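Local coordinates for protein mirolysin (Tannerella forsythia, PDB 6R7V) that is the latent zymogen of a pappalysin-family zinc metallopeptidase that probably cleaves proteins once its cysteine switch is released, at residues 229-237 / 278-286. The protein carries 1 engineered substitution. Residues are numbered along the deposited sequence; the frame is centred on the assembly and turned at random.
Sequences TDNIADTPN and FTKGQVERM. With CA (calcium ion), chain C.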
# COMPACT_ATOMS: atom_id res chain seq x y z
N THR A 229 -3.03 4.56 -17.49
CA THR A 229 -3.22 5.69 -16.58
C THR A 229 -3.30 5.21 -15.17
O THR A 229 -3.66 4.06 -14.94
CB THR A 229 -4.54 6.44 -16.94
OG1 THR A 229 -4.70 7.56 -16.07
CG2 THR A 229 -5.78 5.53 -16.88
N ASP A 230 -2.96 6.10 -14.21
CA ASP A 230 -3.15 5.79 -12.80
C ASP A 230 -4.44 6.47 -12.32
O ASP A 230 -4.76 6.41 -11.14
CB ASP A 230 -1.93 6.18 -11.94
CG ASP A 230 -1.65 7.66 -11.84
OD1 ASP A 230 -2.18 8.44 -12.68
OD2 ASP A 230 -0.88 8.05 -10.93
N ASN A 231 -5.21 7.09 -13.25
CA ASN A 231 -6.48 7.78 -12.95
C ASN A 231 -6.29 8.98 -12.02
O ASN A 231 -7.26 9.44 -11.42
CB ASN A 231 -7.56 6.84 -12.40
CG ASN A 231 -7.84 5.69 -13.34
OD1 ASN A 231 -7.74 4.53 -12.95
ND2 ASN A 231 -8.16 5.98 -14.59
N ILE A 232 -5.05 9.51 -11.92
CA ILE A 232 -4.77 10.70 -11.11
C ILE A 232 -4.29 11.82 -12.04
O ILE A 232 -3.23 11.69 -12.67
CB ILE A 232 -3.76 10.41 -10.00
CG1 ILE A 232 -4.14 9.17 -9.12
CG2 ILE A 232 -3.57 11.67 -9.14
CD1 ILE A 232 -5.36 9.32 -8.24
N ALA A 233 -5.06 12.93 -12.12
CA ALA A 233 -4.68 13.99 -13.03
C ALA A 233 -3.39 14.74 -12.63
O ALA A 233 -2.66 15.19 -13.53
CB ALA A 233 -5.83 15.00 -13.14
N ASP A 234 -3.06 14.82 -11.31
CA ASP A 234 -1.89 15.62 -10.96
C ASP A 234 -0.59 14.78 -10.90
O ASP A 234 0.48 15.34 -10.62
CB ASP A 234 -2.10 16.42 -9.68
CG ASP A 234 -2.30 15.61 -8.44
OD1 ASP A 234 -2.18 14.36 -8.52
OD2 ASP A 234 -2.53 16.21 -7.36
N THR A 235 -0.64 13.47 -11.27
CA THR A 235 0.58 12.71 -11.47
C THR A 235 0.86 12.79 -12.98
O THR A 235 0.01 12.35 -13.79
CB THR A 235 0.50 11.28 -10.94
OG1 THR A 235 -0.68 10.69 -11.50
CG2 THR A 235 0.48 11.22 -9.43
N PRO A 236 2.01 13.37 -13.39
CA PRO A 236 2.32 13.47 -14.83
C PRO A 236 2.25 12.12 -15.54
O PRO A 236 2.69 11.12 -14.98
CB PRO A 236 3.75 13.98 -14.86
CG PRO A 236 3.93 14.72 -13.54
CD PRO A 236 3.10 13.93 -12.55
N ASN A 237 1.70 12.10 -16.77
CA ASN A 237 1.67 10.90 -17.61
C ASN A 237 3.09 10.40 -17.74
O ASN A 237 4.02 11.18 -17.99
CB ASN A 237 1.06 11.20 -18.97
CG ASN A 237 0.70 9.99 -19.79
OD1 ASN A 237 0.98 8.85 -19.43
ND2 ASN A 237 0.07 10.23 -20.92
N PHE A 278 3.12 11.67 -1.82
CA PHE A 278 1.86 11.41 -2.49
C PHE A 278 1.39 12.73 -3.03
O PHE A 278 1.72 13.76 -2.43
CB PHE A 278 0.76 10.86 -1.57
CG PHE A 278 0.93 9.42 -1.11
CD1 PHE A 278 0.83 8.36 -2.02
CD2 PHE A 278 1.08 9.13 0.24
CE1 PHE A 278 0.91 7.04 -1.57
CE2 PHE A 278 1.17 7.81 0.68
CZ PHE A 278 1.12 6.78 -0.23
N THR A 279 0.57 12.73 -4.06
CA THR A 279 -0.00 14.00 -4.51
C THR A 279 -1.35 14.27 -3.83
O THR A 279 -1.99 13.35 -3.27
CB THR A 279 -0.23 14.02 -6.01
OG1 THR A 279 -1.28 13.11 -6.37
CG2 THR A 279 1.01 13.77 -6.81
N LYS A 280 -1.86 15.50 -3.96
CA LYS A 280 -3.21 15.81 -3.47
C LYS A 280 -4.26 14.92 -4.16
O LYS A 280 -5.23 14.50 -3.51
CB LYS A 280 -3.54 17.28 -3.72
CG LYS A 280 -2.67 18.21 -2.86
CD LYS A 280 -2.84 19.67 -3.28
CE LYS A 280 -1.96 20.57 -2.44
NZ LYS A 280 -2.02 21.97 -2.94
N GLY A 281 -4.11 14.67 -5.46
CA GLY A 281 -5.06 13.82 -6.17
C GLY A 281 -5.06 12.39 -5.67
O GLY A 281 -6.12 11.75 -5.60
N GLN A 282 -3.86 11.85 -5.34
CA GLN A 282 -3.80 10.50 -4.78
C GLN A 282 -4.46 10.49 -3.40
O GLN A 282 -5.21 9.58 -3.13
CB GLN A 282 -2.34 10.04 -4.68
CG GLN A 282 -1.71 9.71 -6.04
CD GLN A 282 -0.23 9.47 -5.90
OE1 GLN A 282 0.47 10.18 -5.16
NE2 GLN A 282 0.27 8.42 -6.57
N VAL A 283 -4.21 11.52 -2.56
CA VAL A 283 -4.87 11.64 -1.26
C VAL A 283 -6.40 11.61 -1.40
O VAL A 283 -7.09 10.94 -0.61
CB VAL A 283 -4.42 12.95 -0.56
CG1 VAL A 283 -5.37 13.32 0.58
CG2 VAL A 283 -2.99 12.78 -0.07
N GLU A 284 -6.94 12.37 -2.33
CA GLU A 284 -8.39 12.40 -2.55
C GLU A 284 -8.92 11.01 -2.84
O GLU A 284 -9.95 10.62 -2.27
CB GLU A 284 -8.76 13.35 -3.69
CG GLU A 284 -8.56 14.83 -3.40
CD GLU A 284 -8.82 15.71 -4.61
OE1 GLU A 284 -10.00 16.05 -4.86
OE2 GLU A 284 -7.84 16.05 -5.32
N ARG A 285 -8.21 10.25 -3.69
CA ARG A 285 -8.67 8.92 -4.05
C ARG A 285 -8.65 8.01 -2.82
O ARG A 285 -9.60 7.25 -2.60
CB ARG A 285 -7.80 8.37 -5.18
CG ARG A 285 -8.04 6.91 -5.49
CD ARG A 285 -9.45 6.62 -5.96
NE ARG A 285 -9.65 7.06 -7.32
CZ ARG A 285 -9.80 6.25 -8.36
NH1 ARG A 285 -9.87 4.94 -8.18
NH2 ARG A 285 -9.93 6.74 -9.57
N MET A 286 -7.57 8.06 -2.03
CA MET A 286 -7.46 7.18 -0.85
C MET A 286 -8.53 7.52 0.19
O MET A 286 -9.20 6.62 0.72
CB MET A 286 -6.05 7.33 -0.24
CG MET A 286 -4.98 6.78 -1.18
SD MET A 286 -3.37 6.58 -0.34
CE MET A 286 -2.87 8.33 -0.22
CA CA C . -1.55 10.44 -13.85
O HOH W 1 -3.84 9.89 -14.81
O HOH W 2 -1.06 6.76 -8.52
O HOH W 3 -1.44 8.66 -15.68
O HOH W 4 -9.23 9.45 -9.57
O HOH W 5 0.73 9.47 -13.93
O HOH W 6 -1.83 11.69 -15.84
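The calcium-binding loop 229-237 meets the N-terminus of helix 280-288 through D234, whose carboxylate grips the helix start with both oxygens. OD1 of D234 accepts from T279 OG1 at 2.6 Å, while D234 OD2 accepts from G281 N at 2.9 Å with an N-H...O angle of 153°. Both donors approach on the syn side, 25° and 28° out of the carboxylate plane, a two-point hold that fixes the group's rotation. T279 is the N-cap residue, its OG1 accepting from Q282 N (3.1 Å); Q282 OE1 in turn accepts from T279 N, completing a capping box. The carboxylate's charge would suit the helix N-terminus. I232, within the type I turn 232-235, lays CD1 4.0 Å from R285 CB, and the I232 and Q282 side chains cross at about a right angle, with I232 CG1 4.0 Å from Q282 CG. The same turn supplies calcium ligands: I232 O, T235 O and T235 OG1, joined by D230 OD1 at 2.4 Å and four waters. D230 OD2 takes T235 OG1 on its syn lone pair and, through a water, reaches Q282 NE2. Another water links N231 O to R285 NH2, which also forms a salt bridge with E30, while NH1 pairs with D214.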